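Local structure of SPCC18.06c protein (Schizosaccharomyces pombe, 2P51) at residues M50-P55 with Y171-L176; S93-G97 with F250-S254; A148-I152 with L176-M180; K202-Y208 with R264-Y270; L220-A224 with L244-I248. The protein removes poly(A) tails from mRNA as the catalytic, metal-dependent 3'-exoribonuclease subunit of the CCR4-NOT complex. One frame throughout, in Å; residues are numbered along the deposited sequence.

Interaction 1 of 5, residues M50-P55 with Y171-L176. With MG (magnesium ion), chain C; MG (magnesium ion), chain B.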
# COMPACT_ATOMS: atom_id res chain seq x y z
N MET A 50 2.58 -0.42 -3.79
CA MET A 50 1.38 -0.67 -2.97
C MET A 50 0.91 0.61 -2.31
O MET A 50 1.72 1.49 -1.94
CB MET A 50 1.70 -1.74 -1.91
CG MET A 50 0.62 -2.10 -0.93
SD MET A 50 0.58 -0.99 0.52
CE MET A 50 2.00 -1.67 1.41
N ASP A 51 -0.43 0.64 -2.18
CA ASP A 51 -1.09 1.66 -1.37
C ASP A 51 -2.31 1.03 -0.69
O ASP A 51 -2.75 -0.04 -1.18
CB ASP A 51 -1.57 2.86 -2.21
CG ASP A 51 -2.08 4.02 -1.35
OD1 ASP A 51 -1.53 4.21 -0.24
OD2 ASP A 51 -3.01 4.69 -1.84
N THR A 52 -2.85 1.68 0.36
CA THR A 52 -4.10 1.17 0.91
C THR A 52 -5.03 2.36 1.17
O THR A 52 -4.59 3.50 1.30
CB THR A 52 -3.97 0.43 2.26
OG1 THR A 52 -3.71 1.36 3.31
CG2 THR A 52 -2.84 -0.63 2.21
N GLU A 53 -6.34 2.11 1.20
CA GLU A 53 -7.26 3.12 1.70
C GLU A 53 -7.91 2.52 2.98
O GLU A 53 -8.18 1.31 3.06
CB GLU A 53 -8.34 3.50 0.69
CG GLU A 53 -7.85 3.97 -0.67
CD GLU A 53 -6.94 5.17 -0.62
OE1 GLU A 53 -7.12 6.07 0.20
OE2 GLU A 53 -5.98 5.20 -1.45
N PHE A 54 -8.19 3.36 3.96
CA PHE A 54 -8.71 2.96 5.25
C PHE A 54 -9.41 4.18 5.84
O PHE A 54 -9.28 5.28 5.28
CB PHE A 54 -7.58 2.45 6.14
CG PHE A 54 -6.41 3.42 6.25
CD1 PHE A 54 -6.41 4.43 7.21
CD2 PHE A 54 -5.32 3.29 5.39
CE1 PHE A 54 -5.35 5.31 7.31
CE2 PHE A 54 -4.26 4.18 5.48
CZ PHE A 54 -4.29 5.18 6.45
N PRO A 55 -10.20 4.01 6.88
CA PRO A 55 -11.09 5.12 7.30
C PRO A 55 -10.45 6.16 8.21
O PRO A 55 -11.06 6.67 9.16
CB PRO A 55 -12.24 4.38 8.01
CG PRO A 55 -11.77 3.04 8.37
CD PRO A 55 -10.47 2.76 7.64
N TYR A 171 1.24 3.22 7.84
CA TYR A 171 -0.11 2.66 7.91
C TYR A 171 -0.33 1.60 6.84
O TYR A 171 -0.95 0.57 7.15
CB TYR A 171 -1.21 3.75 7.77
CG TYR A 171 -1.47 4.52 9.04
CD1 TYR A 171 -0.55 5.49 9.51
CD2 TYR A 171 -2.64 4.35 9.79
CE1 TYR A 171 -0.80 6.21 10.68
CE2 TYR A 171 -2.86 5.09 10.95
CZ TYR A 171 -1.96 6.01 11.41
OH TYR A 171 -2.19 6.74 12.57
N ASP A 172 0.10 1.86 5.62
CA ASP A 172 -0.14 0.95 4.51
C ASP A 172 0.46 -0.43 4.79
O ASP A 172 -0.20 -1.49 4.65
CB ASP A 172 0.42 1.57 3.24
CG ASP A 172 -0.31 2.77 2.71
OD1 ASP A 172 -1.51 2.90 3.10
OD2 ASP A 172 0.23 3.62 1.97
N PHE A 173 1.73 -0.44 5.24
CA PHE A 173 2.37 -1.72 5.57
C PHE A 173 1.70 -2.34 6.80
O PHE A 173 1.54 -3.58 6.88
CB PHE A 173 3.86 -1.58 5.86
CG PHE A 173 4.80 -1.80 4.70
CD1 PHE A 173 4.67 -2.90 3.87
CD2 PHE A 173 5.80 -0.90 4.43
CE1 PHE A 173 5.50 -3.17 2.77
CE2 PHE A 173 6.64 -1.16 3.36
CZ PHE A 173 6.52 -2.25 2.53
N ALA A 174 1.32 -1.54 7.80
CA ALA A 174 0.66 -2.09 8.99
C ALA A 174 -0.63 -2.79 8.59
O ALA A 174 -0.96 -3.87 9.13
CB ALA A 174 0.43 -1.03 10.06
N TYR A 175 -1.39 -2.22 7.64
CA TYR A 175 -2.66 -2.88 7.24
C TYR A 175 -2.38 -4.21 6.57
O TYR A 175 -3.17 -5.14 6.78
CB TYR A 175 -3.47 -1.97 6.32
CG TYR A 175 -4.42 -1.11 7.15
CD1 TYR A 175 -4.28 0.25 7.35
CD2 TYR A 175 -5.48 -1.77 7.75
CE1 TYR A 175 -5.18 1.00 8.12
CE2 TYR A 175 -6.36 -1.05 8.52
CZ TYR A 175 -6.22 0.31 8.71
OH TYR A 175 -7.14 0.95 9.49
N LEU A 176 -1.30 -4.31 5.80
CA LEU A 176 -1.03 -5.60 5.16
C LEU A 176 -0.56 -6.59 6.22
O LEU A 176 -0.94 -7.77 6.18
CB LEU A 176 -0.02 -5.53 4.01
CG LEU A 176 -0.68 -5.32 2.62
CD1 LEU A 176 -1.26 -3.91 2.54
CD2 LEU A 176 0.31 -5.62 1.51
MG MG C . -4.22 6.34 -1.44
MG MG B . -0.54 5.40 1.11
O HOH W 1 2.54 2.88 0.48
O HOH W 2 -4.01 6.03 0.65
O HOH W 3 -2.06 5.40 2.51
O HOH W 4 1.13 5.61 -0.08
O HOH W 5 -1.42 7.01 0.28
O HOH W 6 0.59 6.64 2.42

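Interaction 2 of 5, residues S93-G97 with F250-S254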
# COMPACT_ATOMS: atom_id res chain seq x y z
N SER A 93 5.36 -4.26 -11.80
CA SER A 93 6.23 -3.80 -12.85
C SER A 93 7.40 -4.78 -12.95
O SER A 93 7.76 -5.44 -11.98
CB SER A 93 6.79 -2.41 -12.51
OG SER A 93 5.80 -1.42 -12.20
N ASP A 94 8.02 -4.76 -14.13
CA ASP A 94 9.35 -5.44 -14.22
C ASP A 94 10.42 -4.49 -13.69
O ASP A 94 10.15 -3.38 -13.19
CB ASP A 94 9.63 -5.94 -15.64
CG ASP A 94 9.94 -4.86 -16.64
OD1 ASP A 94 10.08 -3.65 -16.33
OD2 ASP A 94 10.02 -5.20 -17.84
N GLU A 95 11.67 -4.93 -13.76
CA GLU A 95 12.74 -4.16 -13.13
C GLU A 95 13.13 -2.90 -13.88
O GLU A 95 13.99 -2.11 -13.40
CB GLU A 95 13.95 -5.11 -13.04
CG GLU A 95 13.70 -6.27 -12.09
CD GLU A 95 13.95 -5.94 -10.63
OE1 GLU A 95 14.16 -4.73 -10.29
OE2 GLU A 95 13.96 -6.92 -9.84
N GLU A 96 12.50 -2.71 -15.05
CA GLU A 96 12.76 -1.44 -15.77
C GLU A 96 11.47 -0.64 -15.89
O GLU A 96 11.43 0.30 -16.69
CB GLU A 96 13.43 -1.75 -17.07
CG GLU A 96 14.93 -2.04 -16.92
CD GLU A 96 15.81 -0.96 -16.32
OE1 GLU A 96 15.53 0.26 -16.32
OE2 GLU A 96 16.91 -1.35 -15.83
N GLY A 97 10.48 -0.96 -15.06
CA GLY A 97 9.28 -0.13 -14.94
C GLY A 97 8.16 -0.45 -15.90
O GLY A 97 7.15 0.26 -15.95
N PHE A 250 10.26 4.61 -10.56
CA PHE A 250 11.23 4.36 -11.65
C PHE A 250 11.81 5.69 -12.13
O PHE A 250 13.00 5.77 -12.51
CB PHE A 250 10.60 3.55 -12.77
CG PHE A 250 10.43 2.09 -12.28
CD1 PHE A 250 11.53 1.26 -12.28
CD2 PHE A 250 9.20 1.62 -11.84
CE1 PHE A 250 11.42 -0.06 -11.84
CE2 PHE A 250 9.07 0.31 -11.42
CZ PHE A 250 10.17 -0.52 -11.44
N GLU A 251 10.98 6.75 -12.08
CA GLU A 251 11.52 8.04 -12.57
C GLU A 251 12.56 8.57 -11.59
O GLU A 251 13.59 9.11 -12.04
CB GLU A 251 10.38 9.05 -12.76
CG GLU A 251 10.83 10.35 -13.40
CD GLU A 251 11.44 10.24 -14.78
OE1 GLU A 251 11.19 9.19 -15.42
OE2 GLU A 251 12.14 11.19 -15.22
N ILE A 252 12.35 8.48 -10.29
CA ILE A 252 13.32 8.91 -9.27
C ILE A 252 14.59 8.08 -9.38
O ILE A 252 15.73 8.56 -9.30
CB ILE A 252 12.63 8.73 -7.88
CG1 ILE A 252 11.61 9.86 -7.63
CG2 ILE A 252 13.61 8.51 -6.76
CD1 ILE A 252 10.80 9.37 -6.37
N ARG A 253 14.41 6.74 -9.59
CA ARG A 253 15.57 5.86 -9.73
C ARG A 253 16.40 6.31 -10.92
O ARG A 253 17.64 6.36 -10.87
CB ARG A 253 15.12 4.42 -9.96
CG ARG A 253 16.27 3.44 -9.83
CD ARG A 253 15.75 2.00 -10.02
NE ARG A 253 15.48 1.82 -11.45
CZ ARG A 253 15.21 0.61 -11.97
NH1 ARG A 253 15.15 -0.49 -11.20
NH2 ARG A 253 15.00 0.57 -13.28
N SER A 254 15.74 6.64 -12.03
CA SER A 254 16.49 7.11 -13.21
C SER A 254 17.14 8.47 -13.02
O SER A 254 18.30 8.66 -13.39
CB SER A 254 15.48 7.19 -14.37
OG SER A 254 16.14 7.68 -15.52

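Interaction 3 of 5, residues A148-I152 with L176-M180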
# COMPACT_ATOMS: atom_id res chain seq x y z
N ALA A 148 -5.61 -12.58 2.69
CA ALA A 148 -4.30 -12.83 3.30
C ALA A 148 -3.80 -14.24 3.06
O ALA A 148 -2.61 -14.43 2.75
CB ALA A 148 -4.45 -12.50 4.79
N GLU A 149 -4.65 -15.26 3.17
CA GLU A 149 -4.23 -16.61 2.84
C GLU A 149 -3.64 -16.69 1.43
O GLU A 149 -2.59 -17.31 1.23
CB GLU A 149 -5.46 -17.51 2.86
CG GLU A 149 -5.35 -18.63 3.86
CD GLU A 149 -6.68 -19.33 3.99
OE1 GLU A 149 -7.26 -19.61 2.91
OE2 GLU A 149 -7.07 -19.56 5.15
N LEU A 150 -4.29 -16.05 0.47
CA LEU A 150 -3.81 -16.06 -0.92
C LEU A 150 -2.52 -15.28 -1.07
O LEU A 150 -1.60 -15.67 -1.79
CB LEU A 150 -4.90 -15.53 -1.86
CG LEU A 150 -6.14 -16.46 -1.95
CD1 LEU A 150 -7.20 -15.87 -2.87
CD2 LEU A 150 -5.78 -17.86 -2.42
N LEU A 151 -2.45 -14.12 -0.40
CA LEU A 151 -1.26 -13.28 -0.54
C LEU A 151 -0.03 -14.00 0.02
O LEU A 151 1.02 -14.01 -0.59
CB LEU A 151 -1.43 -11.95 0.19
CG LEU A 151 -0.22 -11.00 0.07
CD1 LEU A 151 0.00 -10.60 -1.40
CD2 LEU A 151 -0.39 -9.77 0.96
N ILE A 152 -0.18 -14.64 1.17
CA ILE A 152 0.98 -15.30 1.77
C ILE A 152 1.50 -16.39 0.86
O ILE A 152 2.71 -16.56 0.75
CB ILE A 152 0.65 -15.87 3.18
CG1 ILE A 152 0.27 -14.75 4.16
CG2 ILE A 152 1.79 -16.71 3.74
CD1 ILE A 152 -0.40 -15.27 5.41
N LEU A 176 -1.30 -4.31 5.80
CA LEU A 176 -1.03 -5.60 5.16
C LEU A 176 -0.56 -6.59 6.22
O LEU A 176 -0.94 -7.77 6.18
CB LEU A 176 -0.02 -5.53 4.01
CG LEU A 176 -0.68 -5.32 2.62
CD1 LEU A 176 -1.26 -3.91 2.54
CD2 LEU A 176 0.31 -5.62 1.51
N LEU A 177 0.25 -6.08 7.18
CA LEU A 177 0.65 -7.08 8.21
C LEU A 177 -0.53 -7.52 9.04
O LEU A 177 -0.65 -8.72 9.40
CB LEU A 177 1.77 -6.51 9.09
CG LEU A 177 2.45 -7.50 10.05
CD1 LEU A 177 3.36 -8.46 9.28
CD2 LEU A 177 3.24 -6.78 11.14
N LYS A 178 -1.42 -6.62 9.39
CA LYS A 178 -2.66 -6.96 10.11
C LYS A 178 -3.47 -8.00 9.34
O LYS A 178 -3.99 -8.99 9.86
CB LYS A 178 -3.49 -5.69 10.35
CG LYS A 178 -4.90 -5.93 10.81
CD LYS A 178 -5.68 -4.62 10.99
CE LYS A 178 -7.11 -4.90 11.51
NZ LYS A 178 -7.92 -3.62 11.40
N ALA A 179 -3.61 -7.83 8.03
CA ALA A 179 -4.37 -8.77 7.23
C ALA A 179 -3.68 -10.14 7.28
O ALA A 179 -4.33 -11.17 7.53
CB ALA A 179 -4.46 -8.30 5.79
N MET A 180 -2.37 -10.18 7.07
CA MET A 180 -1.74 -11.50 7.03
C MET A 180 -1.71 -12.20 8.39
O MET A 180 -1.76 -13.42 8.41
CB MET A 180 -0.31 -11.34 6.50
CG MET A 180 -0.35 -11.07 4.99
SD MET A 180 1.31 -11.00 4.28
CE MET A 180 2.01 -9.63 5.20

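Interaction 4 of 5, residues K202-Y208 with R264-Y270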
# COMPACT_ATOMS: atom_id res chain seq x y z
N LYS A 202 12.60 -6.90 0.96
CA LYS A 202 13.21 -5.86 0.13
C LYS A 202 12.16 -4.81 -0.19
O LYS A 202 11.26 -5.08 -1.01
CB LYS A 202 13.74 -6.50 -1.15
CG LYS A 202 14.30 -5.51 -2.17
CD LYS A 202 15.10 -6.20 -3.27
CE LYS A 202 15.83 -5.15 -4.08
NZ LYS A 202 15.36 -4.92 -5.46
N ASN A 203 12.25 -3.67 0.47
CA ASN A 203 11.21 -2.65 0.23
C ASN A 203 11.87 -1.28 0.24
O ASN A 203 12.96 -1.08 0.84
CB ASN A 203 10.08 -2.83 1.23
CG ASN A 203 10.43 -2.56 2.66
OD1 ASN A 203 10.62 -1.39 3.03
ND2 ASN A 203 10.51 -3.52 3.57
N TYR A 204 11.21 -0.36 -0.45
CA TYR A 204 11.61 1.06 -0.46
C TYR A 204 10.39 1.94 -0.17
O TYR A 204 9.30 1.60 -0.70
CB TYR A 204 12.21 1.49 -1.81
CG TYR A 204 13.49 0.76 -2.18
CD1 TYR A 204 14.70 1.11 -1.59
CD2 TYR A 204 13.46 -0.24 -3.12
CE1 TYR A 204 15.87 0.45 -1.92
CE2 TYR A 204 14.63 -0.90 -3.45
CZ TYR A 204 15.82 -0.56 -2.86
OH TYR A 204 16.98 -1.25 -3.22
N ASP A 205 10.61 2.96 0.63
CA ASP A 205 9.57 3.95 0.90
C ASP A 205 9.98 5.23 0.16
O ASP A 205 10.95 5.87 0.57
CB ASP A 205 9.41 4.17 2.41
CG ASP A 205 8.31 5.14 2.75
OD1 ASP A 205 7.95 6.01 1.89
OD2 ASP A 205 7.77 5.10 3.88
N ILE A 206 9.25 5.58 -0.88
CA ILE A 206 9.61 6.76 -1.70
C ILE A 206 9.59 8.03 -0.85
O ILE A 206 10.34 8.95 -1.18
CB ILE A 206 8.65 6.88 -2.90
CG1 ILE A 206 8.81 5.72 -3.88
CG2 ILE A 206 8.76 8.23 -3.62
CD1 ILE A 206 7.71 5.71 -4.94
N LYS A 207 8.73 8.10 0.18
CA LYS A 207 8.74 9.29 1.03
C LYS A 207 10.04 9.40 1.82
O LYS A 207 10.61 10.50 2.02
CB LYS A 207 7.59 9.28 2.04
CG LYS A 207 7.53 10.54 2.92
CD LYS A 207 6.92 11.74 2.24
CE LYS A 207 6.98 12.95 3.20
NZ LYS A 207 6.67 14.18 2.41
N TYR A 208 10.50 8.25 2.32
CA TYR A 208 11.79 8.27 2.98
C TYR A 208 12.88 8.73 2.00
O TYR A 208 13.73 9.55 2.29
CB TYR A 208 12.14 6.86 3.52
CG TYR A 208 13.56 6.79 4.06
CD1 TYR A 208 13.82 7.25 5.36
CD2 TYR A 208 14.64 6.28 3.31
CE1 TYR A 208 15.11 7.19 5.85
CE2 TYR A 208 15.93 6.24 3.81
CZ TYR A 208 16.15 6.70 5.10
OH TYR A 208 17.41 6.67 5.64
N ARG A 264 21.40 1.98 0.86
CA ARG A 264 21.11 2.55 2.18
C ARG A 264 19.65 2.92 2.35
O ARG A 264 19.11 3.28 3.40
CB ARG A 264 21.98 3.80 2.45
CG ARG A 264 23.46 3.39 2.54
CD ARG A 264 24.40 4.58 2.63
NE ARG A 264 24.48 5.22 1.32
CZ ARG A 264 25.32 6.22 1.06
NH1 ARG A 264 26.12 6.66 2.03
NH2 ARG A 264 25.33 6.74 -0.15
N MET A 265 18.90 2.81 1.26
CA MET A 265 17.49 3.12 1.51
C MET A 265 16.59 1.94 1.70
O MET A 265 15.40 2.15 1.94
CB MET A 265 17.12 3.96 0.30
CG MET A 265 17.94 5.31 0.65
SD MET A 265 17.72 6.17 -0.79
CE MET A 265 17.69 7.85 -1.00
N LEU A 266 17.20 0.78 1.58
CA LEU A 266 16.41 -0.42 1.80
C LEU A 266 15.78 -0.50 3.20
O LEU A 266 16.41 -0.34 4.24
CB LEU A 266 17.33 -1.64 1.61
CG LEU A 266 16.75 -2.96 1.17
CD1 LEU A 266 15.98 -2.92 -0.15
CD2 LEU A 266 17.89 -3.99 1.04
N ASN A 267 14.48 -0.83 3.20
CA ASN A 267 13.68 -1.11 4.39
C ASN A 267 13.68 0.06 5.35
O ASN A 267 13.63 -0.16 6.57
CB ASN A 267 14.15 -2.41 5.07
CG ASN A 267 14.09 -3.57 4.09
OD1 ASN A 267 13.62 -3.50 2.96
ND2 ASN A 267 14.62 -4.69 4.52
N GLN A 268 13.71 1.29 4.87
CA GLN A 268 13.59 2.41 5.80
C GLN A 268 12.20 3.03 5.63
O GLN A 268 11.88 3.49 4.54
CB GLN A 268 14.64 3.50 5.56
CG GLN A 268 16.10 3.00 5.56
CD GLN A 268 16.43 2.40 6.91
OE1 GLN A 268 16.20 3.06 7.91
NE2 GLN A 268 16.93 1.15 6.95
N LEU A 269 11.39 3.05 6.69
CA LEU A 269 10.05 3.60 6.54
C LEU A 269 10.02 5.05 6.95
O LEU A 269 10.62 5.39 7.99
CB LEU A 269 9.06 2.80 7.40
CG LEU A 269 8.95 1.30 7.15
CD1 LEU A 269 7.74 0.79 7.91
CD2 LEU A 269 8.82 1.05 5.67
N TYR A 270 9.37 5.93 6.20
CA TYR A 270 9.33 7.33 6.60
C TYR A 270 8.68 7.53 7.95
O TYR A 270 7.63 7.01 8.26
CB TYR A 270 8.54 8.14 5.55
CG TYR A 270 8.52 9.61 5.92
CD1 TYR A 270 9.70 10.34 5.80
CD2 TYR A 270 7.35 10.22 6.37
CE1 TYR A 270 9.68 11.69 6.14
CE2 TYR A 270 7.33 11.55 6.70
CZ TYR A 270 8.50 12.27 6.60
OH TYR A 270 8.50 13.61 6.91
O HOH W 7 13.00 3.42 2.00
O HOH W 8 19.41 5.26 4.77

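Interaction 5 of 5, residues L220-A224 with L244-I248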
# COMPACT_ATOMS: atom_id res chain seq x y z
N LEU A 220 2.85 12.56 -2.82
CA LEU A 220 2.87 11.73 -4.01
C LEU A 220 2.38 12.45 -5.25
O LEU A 220 3.02 12.46 -6.30
CB LEU A 220 1.96 10.51 -3.72
CG LEU A 220 2.00 9.43 -4.79
CD1 LEU A 220 3.35 8.69 -4.82
CD2 LEU A 220 0.89 8.40 -4.58
N GLN A 221 1.20 13.08 -5.16
CA GLN A 221 0.68 13.72 -6.37
C GLN A 221 1.51 14.92 -6.80
O GLN A 221 1.69 15.16 -8.01
CB GLN A 221 -0.79 14.09 -6.13
CG GLN A 221 -1.42 14.71 -7.37
CD GLN A 221 -1.55 13.71 -8.50
OE1 GLN A 221 -2.08 12.62 -8.25
NE2 GLN A 221 -1.07 14.03 -9.69
N ASP A 222 2.01 15.70 -5.81
CA ASP A 222 2.82 16.85 -6.17
C ASP A 222 4.12 16.39 -6.83
O ASP A 222 4.59 17.05 -7.75
CB ASP A 222 3.17 17.69 -4.94
CG ASP A 222 1.95 18.37 -4.36
OD1 ASP A 222 1.00 18.67 -5.09
OD2 ASP A 222 1.91 18.63 -3.14
N ILE A 223 4.75 15.28 -6.41
CA ILE A 223 5.91 14.79 -7.11
C ILE A 223 5.56 14.38 -8.53
O ILE A 223 6.29 14.73 -9.48
CB ILE A 223 6.50 13.57 -6.40
CG1 ILE A 223 7.10 13.93 -5.05
CG2 ILE A 223 7.56 12.92 -7.28
CD1 ILE A 223 7.29 12.75 -4.12
N ALA A 224 4.48 13.63 -8.68
CA ALA A 224 4.10 13.26 -10.03
C ALA A 224 3.87 14.52 -10.86
O ALA A 224 4.33 14.52 -11.99
CB ALA A 224 2.81 12.46 -10.06
N LEU A 244 0.65 5.12 -9.53
CA LEU A 244 1.46 6.34 -9.58
C LEU A 244 2.75 6.18 -8.79
O LEU A 244 3.79 6.73 -9.20
CB LEU A 244 0.65 7.51 -8.99
CG LEU A 244 1.16 8.91 -9.32
CD1 LEU A 244 1.24 9.12 -10.82
CD2 LEU A 244 0.25 9.96 -8.68
N THR A 245 2.62 5.47 -7.65
CA THR A 245 3.77 5.16 -6.82
C THR A 245 4.82 4.43 -7.66
O THR A 245 6.02 4.79 -7.63
CB THR A 245 3.36 4.30 -5.62
OG1 THR A 245 2.45 5.12 -4.81
CG2 THR A 245 4.53 3.95 -4.71
N ALA A 246 4.39 3.42 -8.40
CA ALA A 246 5.37 2.68 -9.25
C ALA A 246 6.05 3.62 -10.23
O ALA A 246 7.28 3.63 -10.43
CB ALA A 246 4.66 1.59 -10.01
N ARG A 247 5.22 4.44 -10.91
CA ARG A 247 5.81 5.29 -11.95
C ARG A 247 6.76 6.31 -11.35
O ARG A 247 7.84 6.57 -11.94
CB ARG A 247 4.70 5.98 -12.77
CG ARG A 247 3.82 4.91 -13.41
CD ARG A 247 2.72 5.50 -14.24
NE ARG A 247 2.40 4.46 -15.24
CZ ARG A 247 1.45 4.69 -16.15
NH1 ARG A 247 0.83 5.87 -16.10
NH2 ARG A 247 1.23 3.70 -17.01
N ILE A 248 6.44 6.91 -10.21
CA ILE A 248 7.38 7.84 -9.57
C ILE A 248 8.68 7.13 -9.16
O ILE A 248 9.79 7.69 -9.30
CB ILE A 248 6.69 8.55 -8.39
CG1 ILE A 248 5.62 9.57 -8.82
CG2 ILE A 248 7.72 9.23 -7.49
CD1 ILE A 248 4.70 9.81 -7.61

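Interaction 1 of 5, residues M50-P55 with Y171-L176
The two-metal active site of this DEDD nuclease is joined here, where Asp51 and Asp172 meet at one magnesium ion. Asp172 OD2 binds the chain B ion at 2.1 Å and lies 2.9 Å from Asp51 OD1, a bridged approach that the shared metal explains, with the two carboxylate planes turned 80° apart. Four waters complete the six ligands of that ion. Asp51 also uses OD2 on the chain C ion, which Glu53 OE2 and water 2 also bind and to which Asp241 contributes, so Asp51 bridges the pair. The other oxygen of Asp172 is held from the strand: Thr52 OG1 donates to Asp172 OD1 over 2.7 Å, meeting it on the anti side 29° out of the carboxylate plane. Thr52 N adds a weak bond, and metal-bound water 3 donates as well, so three donors fix the carboxylate's rotation. Thr52 is thus a second-shell residue of the Asp-x-Glu motif on strand 47-53; the axes of segments 50-53 and 171-176 cross at 82°. Beyond the metals, Phe54 CG comes 3.3 Å from Tyr175 CE1, which lies over one face of the Phe54 ring. The same ring runs nearly parallel to that of Tyr171, slid aside at a centroid distance of 5.4 Å, and its edge faces Asp172 OD1. At the other end, Met50 bends at chi2 and chi3 to bring CE obliquely to the Phe173 ring in an off-centre CH-pi contact.

Interaction 2 of 5, residues S93-G97 with F250-S254
Phe250 and Arg253, one helical turn apart, divide the work against the 93-97 loop: the ring takes Gly97 on one face, the guanidinium takes carbonyl and carboxylate at its edge. Gly97 CA sits over the centre of the Phe250 ring, 3.4 Å from its centroid. The two side chains also support each other, since Phe250 CD1 lies over the centre of one guanidinium face while Arg253 NH2 stands in the plane of the phenyl ring, at its edge. Arg253 grips one atom end-on with both terminal nitrogens, NH2 reaching Glu95 O at 2.9 Å and NH1 the same Glu95 O at 3.0 Å. NH2 then doubles as the salt-bridge atom, 3.1 Å from Glu96 OE1, with carboxylate and guanidinium planes 56° apart. The loop so held is a type I beta turn from Asp94 to Gly97, following strand 87-93, and it carries an Asx turn: Glu96 N donates to Asp94 OD1 from above the carboxylate plane. Asp94 OD1 also accepts from Asn98 N. Gly97 adopts positive phi (88°), where a beta carbon would press on the preceding carbonyl oxygen and fall only 3.0 Å from Phe250 CG. Arg253 reaches the turn because its chain, extended through chi2, bends at chi3 (74°). Asp94 O comes obliquely to the ring, 3.4 Å from Phe250 CZ.

Interaction 3 of 5, residues A148-I152 with L176-M180
No ring, amide or charged planar side chain takes part between Ala148, Leu151 and Ile152 on one side and Leu176, Ala179 and Met180 on the other; methyls, methylenes and a sulfur make the contact. The flat group that is touched belongs to the backbone: Ala148 CB lies 3.0 Å from Ala179 O, a close approach to a carbonyl that also accepts from Gln182 NE2. The same methyl sits 3.7 Å from Met180 CA, consistent with the close backbone approach here, Ala148 and Met180 having the nearest CA atoms. Met180 crosses Ile152 at a slant, its CG 3.8 Å from Ile152 CG1. A bend at chi3 (-61°) follows, and Met180 SD reaches 3.9 Å from Leu151 CD2. That Leu151 methyl also meets Leu176 CD2, at 4.2 Å. Ile152 CD1 extends further, to 3.8 Å from Met180 O. Tyr199 and Phe200 also touch Met180. With segment axes at 103° and 9.7 Å apart at their closest, this is a near-perpendicular apolar helix crossing, joining helix 144-152 to the end of helix 170-181, which carries the metal ligand Asp172 of the DEDD nuclease fold.

Interaction 4 of 5, residues K202-Y208 with R264-Y270
A type II beta turn from Met265 to Gln268 lies beside strand 203-205, with Asn267 N donating almost straight (171°) to Asn203 O at 2.8 Å. The Asn267 side chain returns the bond: its OD1 accepts from Asn203 N at 2.8 Å, nearly along the C=O axis, while Asn267 ND2 is taken by Pro201 O. Two hydrogen bonds thus join the loop after helix 238-257 to an edge strand of the DEDD nuclease sheet. Water 7 bridges further along, accepting from Asp205 N and lying within hydrogen-bonding distance of Met265 O and Gln268 O. Where the strand passes into helix 206-213, Asp205 is the N-cap; OD1 accepts from Lys207 N, on the anti side, and more weakly from Tyr208 N. Its second oxygen reaches across, Tyr270 N donating to Asp205 OD2 at 2.9 Å from above the carboxylate plane. His168 N and Ser169 OG also bind this carboxylate. Tyr270 holds CG anti to its N (chi1 -178°), which lays one ring face against Lys207 CG, 3.5 Å from the centroid, a CH-pi contact; His168 meets the ring edge-to-face. An alanine here would probably strip the aliphatic part of Lys207 of its ring cover and leave His168 without its aromatic mate. Gln268 CB makes a second CH-pi contact, 3.4 Å from the Tyr208 centroid. Leu266 CD1 comes obliquely to Tyr204, 3.6 Å from CZ.

Interaction 5 of 5, residues L220-A224 with L244-I248
Ile248 projects from helix 238-257, the helix that also bears the metal ligand Asp241 of the DEDD fold, into a hollow on helix 220-226 formed by Leu220, Ile223 and Ala224. The segment axes cross at 47°, 10.2 Å apart at their closest, a spacing that side chains fill from both helices. Ile248 carries CG1 beside its own backbone N (chi1 -70°), which sends CD1 in between Leu220 and Ala224 and leaves CG2 for Ile223. The fit is tight at the end of the side chain: Ile248 CD1 is 3.3 Å from Leu220 CD1, closer than usual for two methyls. CD1 also lies against the backbone, 3.4 Å from Leu220 O. On the flank, Ile248 CG2 meets Ile223 CG2 at 3.7 Å. Were Ile248 an alanine, the loss of CG1, CG2 and CD1 would probably open a gap between Leu220, Ile223 and Ala224 and free the Leu220 methyls to turn. One turn back, the two methyls of Leu244 straddle the small bump of Ala224, CD1 and CD2 both 3.8 Å from Ala224 CB. Leu220 in turn, its CG anti to the backbone N (chi1 -172°), spreads its methyls over Thr245, whose hydroxyl is hydrogen-bonded to Asp241 O. Helix 206-213 closes in from another direction. Beside Leu244, Gln221 OE1, hydrogen-bonded to Arg231 NE, passes 3.6 Å from Leu244 CD2.

Overall arrangement
Interaction 1 lies about 5 Å from the centre of the chain and holds the metals. Interaction 3 continues along the same helix 170-181, sharing Leu176, with centres 12 Å apart. Interaction 4 touches interaction 1 directly: Phe173 CZ lies 3.8 Å from Asn203 CB, and both reach the same sheet. Interactions 2 and 5 use helix 238-257, their centres 12 Å apart, and Ile206 of interaction 4 packs on both, through Ile252 and Thr245. Interaction 5 stays near the site, the Leu220 side chain about 6 Å from a magnesium ion, on the opposite side of the chain's centre from interaction 3. Interaction 2, 22 Å from interaction 1 between centres, is peripheral.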